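Local coordinates for serine protease pet (Escherichia coli, PDB 4OM9), which acts as a secreted autotransporter enterotoxin, a serine protease that probably cleaves alpha-fodrin of the host cell, at residues S41-P46 with E144-R149; S174-T179 with S210-F215; V191-D196 with N201-G206. One frame throughout, in Å; residues are numbered along the deposited sequence.

Contact 1 (S41-P46 with E144-R149)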
loop_
_atom_site.group_PDB
_atom_site.type_symbol
_atom_site.label_atom_id
_atom_site.label_comp_id
_atom_site.label_asym_id
_atom_site.label_seq_id
_atom_site.Cartn_x
_atom_site.Cartn_y
_atom_site.Cartn_z
ATOM N N SER A 41 14.682 22.540 -0.711
ATOM C CA SER A 41 13.643 22.348 -1.705
ATOM C C SER A 41 14.204 22.272 -3.121
ATOM O O SER A 41 14.841 23.194 -3.617
ATOM C CB SER A 41 12.608 23.469 -1.621
ATOM O OG SER A 41 11.872 23.393 -0.412
ATOM N N PHE A 42 13.953 21.145 -3.765
ATOM C CA PHE A 42 14.240 20.990 -5.173
ATOM C C PHE A 42 13.296 21.890 -5.969
ATOM O O PHE A 42 12.283 22.346 -5.437
ATOM C CB PHE A 42 14.113 19.509 -5.559
ATOM C CG PHE A 42 15.330 18.710 -5.212
ATOM C CD1 PHE A 42 15.517 18.237 -3.925
ATOM C CD2 PHE A 42 16.313 18.467 -6.169
ATOM C CE1 PHE A 42 16.654 17.527 -3.603
ATOM C CE2 PHE A 42 17.454 17.748 -5.855
ATOM C CZ PHE A 42 17.629 17.274 -4.585
ATOM N N PRO A 43 13.638 22.181 -7.236
ATOM C CA PRO A 43 12.828 23.112 -8.032
ATOM C C PRO A 43 11.415 22.604 -8.311
ATOM O O PRO A 43 11.168 21.395 -8.295
ATOM C CB PRO A 43 13.624 23.241 -9.331
ATOM C CG PRO A 43 14.448 22.009 -9.390
ATOM C CD PRO A 43 14.820 21.717 -7.980
ATOM N N ALA A 44 10.497 23.532 -8.567
ATOM C CA ALA A 44 9.109 23.175 -8.824
ATOM C C ALA A 44 8.972 22.521 -10.185
ATOM O O ALA A 44 8.489 23.133 -11.137
ATOM C CB ALA A 44 8.214 24.400 -8.733
ATOM N N LEU A 45 9.425 21.274 -10.270
ATOM C CA LEU A 45 9.299 20.463 -11.478
ATOM C C LEU A 45 9.042 19.025 -11.064
ATOM O O LEU A 45 9.341 18.658 -9.933
ATOM C CB LEU A 45 10.566 20.543 -12.329
ATOM C CG LEU A 45 11.069 21.892 -12.853
ATOM C CD1 LEU A 45 12.401 21.690 -13.533
ATOM C CD2 LEU A 45 10.084 22.535 -13.816
ATOM N N PRO A 46 8.493 18.196 -11.970
ATOM C CA PRO A 46 8.456 16.763 -11.653
ATOM C C PRO A 46 9.859 16.186 -11.678
ATOM O O PRO A 46 10.687 16.661 -12.450
ATOM C CB PRO A 46 7.601 16.163 -12.776
ATOM C CG PRO A 46 6.904 17.327 -13.412
ATOM C CD PRO A 46 7.826 18.490 -13.248
ATOM N N GLU A 144 15.335 30.738 -14.981
ATOM C CA GLU A 144 16.635 30.111 -15.173
ATOM C C GLU A 144 16.401 28.718 -15.766
ATOM O O GLU A 144 15.397 28.073 -15.456
ATOM C CB GLU A 144 17.407 30.004 -13.851
ATOM C CG GLU A 144 17.695 31.330 -13.146
ATOM C CD GLU A 144 18.519 31.143 -11.870
ATOM O OE1 GLU A 144 18.488 32.036 -10.991
ATOM O OE2 GLU A 144 19.196 30.097 -11.743
ATOM N N ILE A 145 17.302 28.255 -16.628
ATOM C CA ILE A 145 17.189 26.893 -17.143
ATOM C C ILE A 145 17.883 25.968 -16.148
ATOM O O ILE A 145 19.117 26.004 -15.993
ATOM C CB ILE A 145 17.799 26.716 -18.562
ATOM C CG1 ILE A 145 17.111 27.631 -19.572
ATOM C CG2 ILE A 145 17.618 25.290 -19.040
ATOM C CD1 ILE A 145 17.797 27.648 -20.948
ATOM N N ILE A 146 17.061 25.177 -15.460
ATOM C CA ILE A 146 17.503 24.247 -14.441
ATOM C C ILE A 146 17.378 22.847 -15.002
ATOM O O ILE A 146 16.472 22.568 -15.788
ATOM C CB ILE A 146 16.650 24.357 -13.140
ATOM C CG1 ILE A 146 16.584 25.804 -12.630
ATOM C CG2 ILE A 146 17.164 23.417 -12.059
ATOM C CD1 ILE A 146 17.932 26.406 -12.298
ATOM N N GLY A 147 18.283 21.960 -14.620
ATOM C CA GLY A 147 18.188 20.606 -15.097
ATOM C C GLY A 147 18.928 19.622 -14.232
ATOM O O GLY A 147 19.550 19.997 -13.243
ATOM N N PHE A 148 18.857 18.356 -14.634
ATOM C CA PHE A 148 19.421 17.254 -13.886
ATOM C C PHE A 148 20.350 16.458 -14.768
ATOM O O PHE A 148 20.116 16.306 -15.970
ATOM C CB PHE A 148 18.327 16.310 -13.364
ATOM C CG PHE A 148 17.500 16.869 -12.239
ATOM C CD1 PHE A 148 17.951 16.801 -10.926
ATOM C CD2 PHE A 148 16.242 17.418 -12.488
ATOM C CE1 PHE A 148 17.162 17.312 -9.861
ATOM C CE2 PHE A 148 15.450 17.922 -11.442
ATOM C CZ PHE A 148 15.918 17.875 -10.128
ATOM N N ARG A 149 21.379 15.897 -14.157
ATOM C CA ARG A 149 22.267 15.007 -14.871
ATOM C C ARG A 149 22.579 13.828 -13.991
ATOM O O ARG A 149 22.756 13.967 -12.796
ATOM C CB ARG A 149 23.550 15.718 -15.265
ATOM C CG ARG A 149 24.433 14.885 -16.135
ATOM C CD ARG A 149 25.885 15.133 -15.803
ATOM N NE ARG A 149 26.256 14.270 -14.697
ATOM C CZ ARG A 149 26.654 14.708 -13.515
ATOM N NH1 ARG A 149 26.781 16.007 -13.310
ATOM N NH2 ARG A 149 26.964 13.834 -12.566
#
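The irregular loop 41-46 passes beside the strand 143-151, and the backbones come nearest at Pro-43 and Ile-146, 8.0 Å between CA atoms, too far apart for sheet pairing, so side chains alone bridge the gap. The strand belongs to a closed antiparallel barrel of six strands, recognisable as the second barrel of the chymotrypsin-like protease fold of the PA clan, and the loop lies against its outer surface. Ile-146 and Phe-148, two residues apart on the strand, point at the loop; Gly-147 between them has no side chain, and its backbone is bonded to Phe-176 of the neighbouring strand. Phe-42 enters with CD2 at the edge of the Phe-148 ring, in the plane of that ring and 4.0 Å from CE1. The approach is made by the far end of Phe-42: its CG lies beside the backbone N and opposite the carbonyl carbon (chi1 -81°), which carries the ring over towards the strand. Broad, flat and wholly apolar, the two phenylalanines fill this buried end of the contact; Phe-42 also makes edge-to-face contacts with Phe-23, Phe-40 and Phe-199, while Phe-148 meets Trp-222. Pro-43 serves the partly exposed end. A compact ring suits this place because it offers an apolar surface while the chain bends at once: Ala-44 is the centre of an inverse gamma turn, closed by a hydrogen bond of 2.6 Å from Leu-45 N to Pro-43 O. Leu-45 then directs its side chain towards the barrel, touching Phe-215 and Trp-222. Pro-43 CG sits 4.1 Å from Ile-146 CG2, the methyl branch held anti to the backbone N, and 4.4 Å from Phe-148 CZ.

Contact 2 (S174-T179 with S210-F215)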
loop_
_atom_site.group_PDB
_atom_site.type_symbol
_atom_site.label_atom_id
_atom_site.label_comp_id
_atom_site.label_asym_id
_atom_site.label_seq_id
_atom_site.Cartn_x
_atom_site.Cartn_y
_atom_site.Cartn_z
ATOM N N SER A 174 23.130 15.101 -10.422
ATOM C CA SER A 174 23.565 16.488 -10.259
ATOM C C SER A 174 22.421 17.398 -10.609
ATOM O O SER A 174 21.660 17.111 -11.529
ATOM C CB SER A 174 24.765 16.809 -11.134
ATOM O OG SER A 174 25.858 15.961 -10.830
ATOM N N LEU A 175 22.276 18.475 -9.847
ATOM C CA LEU A 175 21.300 19.504 -10.156
ATOM C C LEU A 175 22.079 20.727 -10.605
ATOM O O LEU A 175 23.110 21.047 -10.005
ATOM C CB LEU A 175 20.431 19.826 -8.949
ATOM C CG LEU A 175 19.582 21.095 -9.058
ATOM C CD1 LEU A 175 18.360 20.802 -9.886
ATOM C CD2 LEU A 175 19.196 21.660 -7.665
ATOM N N PHE A 176 21.607 21.422 -11.636
ATOM C CA PHE A 176 22.394 22.530 -12.182
ATOM C C PHE A 176 21.558 23.683 -12.730
ATOM O O PHE A 176 20.367 23.534 -13.003
ATOM C CB PHE A 176 23.328 21.999 -13.286
ATOM C CG PHE A 176 22.602 21.434 -14.475
ATOM C CD1 PHE A 176 21.992 22.273 -15.407
ATOM C CD2 PHE A 176 22.528 20.066 -14.663
ATOM C CE1 PHE A 176 21.304 21.754 -16.465
ATOM C CE2 PHE A 176 21.845 19.543 -15.740
ATOM C CZ PHE A 176 21.233 20.386 -16.641
ATOM N N HIS A 177 22.208 24.821 -12.930
ATOM C CA HIS A 177 21.634 25.921 -13.702
ATOM C C HIS A 177 22.539 26.226 -14.890
ATOM O O HIS A 177 23.758 26.167 -14.765
ATOM C CB HIS A 177 21.452 27.169 -12.830
ATOM C CG HIS A 177 22.667 27.530 -12.025
ATOM N ND1 HIS A 177 22.960 26.938 -10.816
ATOM C CD2 HIS A 177 23.646 28.441 -12.252
ATOM C CE1 HIS A 177 24.081 27.459 -10.333
ATOM N NE2 HIS A 177 24.514 28.368 -11.184
ATOM N N ILE A 178 21.961 26.552 -16.040
ATOM C CA ILE A 178 22.779 26.858 -17.213
ATOM C C ILE A 178 23.358 28.276 -17.182
ATOM O O ILE A 178 22.617 29.255 -17.142
ATOM C CB ILE A 178 21.993 26.696 -18.537
ATOM C CG1 ILE A 178 21.413 25.286 -18.657
ATOM C CG2 ILE A 178 22.899 27.033 -19.741
ATOM C CD1 ILE A 178 20.963 24.940 -20.048
ATOM N N THR A 179 24.688 28.361 -17.254
ATOM C CA THR A 179 25.424 29.629 -17.178
ATOM C C THR A 179 25.818 30.172 -18.555
ATOM O O THR A 179 26.080 31.357 -18.698
ATOM C CB THR A 179 26.699 29.479 -16.318
ATOM O OG1 THR A 179 27.463 28.358 -16.779
ATOM C CG2 THR A 179 26.335 29.247 -14.844
ATOM N N SER A 210 27.573 11.233 -20.039
ATOM C CA SER A 210 26.286 11.016 -19.364
ATOM C C SER A 210 25.269 12.036 -19.861
ATOM O O SER A 210 25.646 13.121 -20.296
ATOM C CB SER A 210 26.434 11.081 -17.831
ATOM O OG SER A 210 27.023 12.294 -17.367
ATOM N N GLY A 211 23.991 11.684 -19.828
ATOM C CA GLY A 211 22.949 12.532 -20.374
ATOM C C GLY A 211 22.533 13.685 -19.455
ATOM O O GLY A 211 22.525 13.568 -18.234
ATOM N N VAL A 212 22.220 14.817 -20.079
ATOM C CA VAL A 212 21.878 16.044 -19.399
ATOM C C VAL A 212 20.433 16.367 -19.764
ATOM O O VAL A 212 20.064 16.342 -20.943
ATOM C CB VAL A 212 22.834 17.196 -19.814
ATOM C CG1 VAL A 212 22.375 18.528 -19.242
ATOM C CG2 VAL A 212 24.280 16.876 -19.405
ATOM N N TYR A 213 19.605 16.650 -18.763
ATOM C CA TYR A 213 18.170 16.781 -18.998
ATOM C C TYR A 213 17.657 18.176 -18.720
ATOM O O TYR A 213 18.162 18.898 -17.862
ATOM C CB TYR A 213 17.373 15.783 -18.142
ATOM C CG TYR A 213 17.616 14.333 -18.481
ATOM C CD1 TYR A 213 18.717 13.660 -17.956
ATOM C CD2 TYR A 213 16.739 13.625 -19.306
ATOM C CE1 TYR A 213 18.948 12.328 -18.257
ATOM C CE2 TYR A 213 16.961 12.286 -19.609
ATOM C CZ TYR A 213 18.074 11.652 -19.084
ATOM O OH TYR A 213 18.346 10.335 -19.359
ATOM N N VAL A 214 16.598 18.533 -19.416
ATOM C CA VAL A 214 16.093 19.873 -19.321
ATOM C C VAL A 214 14.590 19.779 -19.594
ATOM O O VAL A 214 14.150 18.848 -20.251
ATOM C CB VAL A 214 16.901 20.772 -20.286
ATOM C CG1 VAL A 214 16.039 21.467 -21.291
ATOM C CG2 VAL A 214 17.797 21.714 -19.510
ATOM N N PHE A 215 13.788 20.667 -19.023
ATOM C CA PHE A 215 12.351 20.420 -18.955
ATOM C C PHE A 215 11.532 21.409 -19.768
ATOM O O PHE A 215 11.551 22.617 -19.516
ATOM C CB PHE A 215 11.901 20.433 -17.492
ATOM C CG PHE A 215 10.422 20.210 -17.293
ATOM C CD1 PHE A 215 9.893 18.926 -17.252
ATOM C CD2 PHE A 215 9.565 21.287 -17.106
ATOM C CE1 PHE A 215 8.534 18.715 -17.052
ATOM C CE2 PHE A 215 8.206 21.090 -16.902
ATOM C CZ PHE A 215 7.687 19.788 -16.877
#
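Phe-176 and Val-212 meet inside the second, six-stranded barrel of the chymotrypsin-like fold, from strands 172-185 and 211-216, which are not paired with each other because strand 143-151 runs between them. No hydrogen bond joins the two segments; the contact is a small, fully buried piece of the barrel core. Phe-176 places CG between its backbone N and carbonyl carbon (chi1 64°), the crowded position, and this swings the ring across the interior so that its far end reaches the other wall. There CZ lies 3.4 Å from Val-212 CG1, a tight fit for two carbons, and CE2 lies 3.7 Å from the same methyl. Val-212 presents this branch because CG1 stands anti to the backbone N (chi1 173°). A beta-branched residue suits the spot, since it favours the strand backbone and has a second methyl to turn to other neighbours; its side chain also touches Leu-225 and Thr-228. The aromatic ring is long enough to span the distance, and it stacks against Tyr-193, which probably limits its freedom to tilt. Further along, Ile-178 points toward strand 211-216 but stops short of it. Tyr-213 sends its side chain away, in keeping with the alternation of a strand, and so meets the phenylalanine through its main chain. The ring of Phe-176 thus rests on a carbonyl as well as on a methyl, with CZ 3.6 Å from Tyr-213 O.

Contact 3 (V191-D196 with N201-G206)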
loop_
_atom_site.group_PDB
_atom_site.type_symbol
_atom_site.label_atom_id
_atom_site.label_comp_id
_atom_site.label_asym_id
_atom_site.label_seq_id
_atom_site.Cartn_x
_atom_site.Cartn_y
_atom_site.Cartn_z
ATOM N N VAL A 191 26.792 23.918 -24.374
ATOM C CA VAL A 191 26.062 24.428 -23.231
ATOM C C VAL A 191 26.907 24.268 -21.984
ATOM O O VAL A 191 27.548 23.245 -21.769
ATOM C CB VAL A 191 24.717 23.726 -23.080
ATOM C CG1 VAL A 191 24.053 24.078 -21.743
ATOM C CG2 VAL A 191 23.822 24.105 -24.237
ATOM N N GLU A 192 26.936 25.325 -21.180
ATOM C CA GLU A 192 27.769 25.364 -19.994
ATOM C C GLU A 192 26.876 25.433 -18.776
ATOM O O GLU A 192 25.898 26.183 -18.759
ATOM C CB GLU A 192 28.722 26.564 -20.043
ATOM C CG GLU A 192 29.589 26.754 -18.796
ATOM C CD GLU A 192 30.286 28.129 -18.782
ATOM O OE1 GLU A 192 29.719 29.070 -18.193
ATOM O OE2 GLU A 192 31.383 28.266 -19.363
ATOM N N TYR A 193 27.180 24.628 -17.764
ATOM C CA TYR A 193 26.388 24.714 -16.551
ATOM C C TYR A 193 27.250 24.738 -15.303
ATOM O O TYR A 193 28.445 24.418 -15.328
ATOM C CB TYR A 193 25.334 23.583 -16.487
ATOM C CG TYR A 193 25.725 22.174 -16.010
ATOM C CD1 TYR A 193 26.281 21.956 -14.751
ATOM C CD2 TYR A 193 25.410 21.052 -16.778
ATOM C CE1 TYR A 193 26.577 20.679 -14.296
ATOM C CE2 TYR A 193 25.699 19.751 -16.329
ATOM C CZ TYR A 193 26.285 19.581 -15.081
ATOM O OH TYR A 193 26.596 18.331 -14.599
ATOM N N GLU A 194 26.602 25.145 -14.218
ATOM C CA GLU A 194 27.185 25.181 -12.895
ATOM C C GLU A 194 26.219 24.463 -11.947
ATOM O O GLU A 194 24.997 24.612 -12.066
ATOM C CB GLU A 194 27.426 26.626 -12.464
ATOM C CG GLU A 194 27.986 26.821 -11.063
ATOM C CD GLU A 194 28.135 28.301 -10.717
ATOM O OE1 GLU A 194 27.166 28.882 -10.186
ATOM O OE2 GLU A 194 29.211 28.881 -10.991
ATOM N N ASN A 195 26.760 23.671 -11.028
ATOM C CA ASN A 195 25.910 22.969 -10.069
ATOM C C ASN A 195 25.298 23.880 -9.016
ATOM O O ASN A 195 25.796 24.981 -8.763
ATOM C CB ASN A 195 26.695 21.876 -9.375
ATOM C CG ASN A 195 26.905 20.692 -10.257
ATOM O OD1 ASN A 195 26.104 19.746 -10.249
ATOM N ND2 ASN A 195 27.961 20.735 -11.048
ATOM N N ASP A 196 24.200 23.419 -8.430
ATOM C CA ASP A 196 23.656 24.036 -7.225
ATOM C C ASP A 196 24.740 24.042 -6.149
ATOM O O ASP A 196 25.480 23.061 -6.001
ATOM C CB ASP A 196 22.414 23.263 -6.751
ATOM C CG ASP A 196 21.743 23.902 -5.550
ATOM O OD1 ASP A 196 20.950 24.834 -5.773
ATOM O OD2 ASP A 196 21.993 23.463 -4.400
ATOM N N ASN A 201 26.827 17.930 -6.745
ATOM C CA ASN A 201 27.493 16.785 -7.281
ATOM C C ASN A 201 28.351 17.254 -8.455
ATOM O O ASN A 201 27.832 17.525 -9.528
ATOM C CB ASN A 201 26.463 15.744 -7.707
ATOM C CG ASN A 201 27.097 14.460 -8.178
ATOM O OD1 ASN A 201 28.324 14.343 -8.226
ATOM N ND2 ASN A 201 26.261 13.473 -8.504
ATOM N N LEU A 202 29.653 17.382 -8.236
ATOM C CA LEU A 202 30.528 17.892 -9.272
ATOM C C LEU A 202 30.851 16.804 -10.300
ATOM O O LEU A 202 30.892 15.612 -9.976
ATOM C CB LEU A 202 31.818 18.450 -8.671
ATOM C CG LEU A 202 31.640 19.504 -7.571
ATOM C CD1 LEU A 202 32.982 19.823 -6.953
ATOM C CD2 LEU A 202 30.959 20.767 -8.090
ATOM N N THR A 203 31.097 17.233 -11.532
ATOM C CA THR A 203 31.389 16.309 -12.610
ATOM C C THR A 203 32.796 15.732 -12.506
ATOM O O THR A 203 33.759 16.442 -12.226
ATOM C CB THR A 203 31.214 17.004 -13.958
ATOM O OG1 THR A 203 29.964 17.708 -13.960
ATOM C CG2 THR A 203 31.244 16.002 -15.109
ATOM N N THR A 204 32.894 14.431 -12.732
ATOM C CA THR A 204 34.156 13.702 -12.727
ATOM C C THR A 204 34.381 13.143 -14.128
ATOM O O THR A 204 33.457 13.152 -14.942
ATOM C CB THR A 204 34.137 12.559 -11.698
ATOM O OG1 THR A 204 33.109 11.606 -12.060
ATOM C CG2 THR A 204 33.848 13.119 -10.310
ATOM N N ASN A 205 35.585 12.651 -14.411
ATOM C CA ASN A 205 35.902 12.137 -15.749
ATOM C C ASN A 205 34.972 10.988 -16.188
ATOM O O ASN A 205 34.462 10.989 -17.313
ATOM C CB ASN A 205 37.361 11.680 -15.813
ATOM C CG ASN A 205 38.339 12.833 -15.649
ATOM O OD1 ASN A 205 38.047 13.967 -16.025
ATOM N ND2 ASN A 205 39.505 12.547 -15.081
ATOM N N GLY A 206 34.724 10.036 -15.293
ATOM C CA GLY A 206 33.838 8.927 -15.590
ATOM C C GLY A 206 32.405 9.338 -15.896
ATOM O O GLY A 206 31.608 8.513 -16.345
#
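Asn-195 and Asn-201 form the close part of this contact, where the side-chain amide of the first lies against the main chain of the second, with CG of Asn-195 3.4 Å from O of Asn-201. The way round of this amide is doubtful, but a short polar side chain suits a buried place beside a carbonyl, and that same carbonyl oxygen accepts a hydrogen bond from Ser-174. Deeper in, Tyr-193 places CG between its backbone N and carbonyl carbon (chi1 81°), which carries OH to 3.5 Å from Thr-203 OG1. Each hydroxyl has a firmer partner: the long tyrosine brings its own to Arg-149 NH1, and the small threonine sets one beside Thr-240. Strand 188-195 is one wall of the second barrel of the chymotrypsin-like fold, and the loop 201-206 runs across it into the Gly-Asp-Ser-Gly signature beginning at Gly-206, which in this family probably carries the nucleophilic serine. Asn-201 is tied down by its ND2 to Ala-173 O. Towards solvent the packing is slacker: Leu-202, offering an apolar end at this partly exposed side, starts out pointing away from the strand, then its end returns, leaving CD2 4.6 Å from Asn-195 CB.

Overall arrangement
All three contacts involve strands of the second barrel of the protease domain, on the same side of the chain's centre. Contact 2 is central, its centre about 8 Å from those of contacts 1 and 3, which lie about 15 Å apart. Contact 1 closes first along the chain; contact 3 is nested within the loop that contact 2 closes. Strand 143-151 is paired with both strands of contact 2, Arg-149 with Ser-174 among the bonded backbones, and 172-185 is paired in turn with 188-195 of contact 3. The loop packed on the outside, the barrel interior and the loop running to the probable active-site signature thus all rest on the same set of strands.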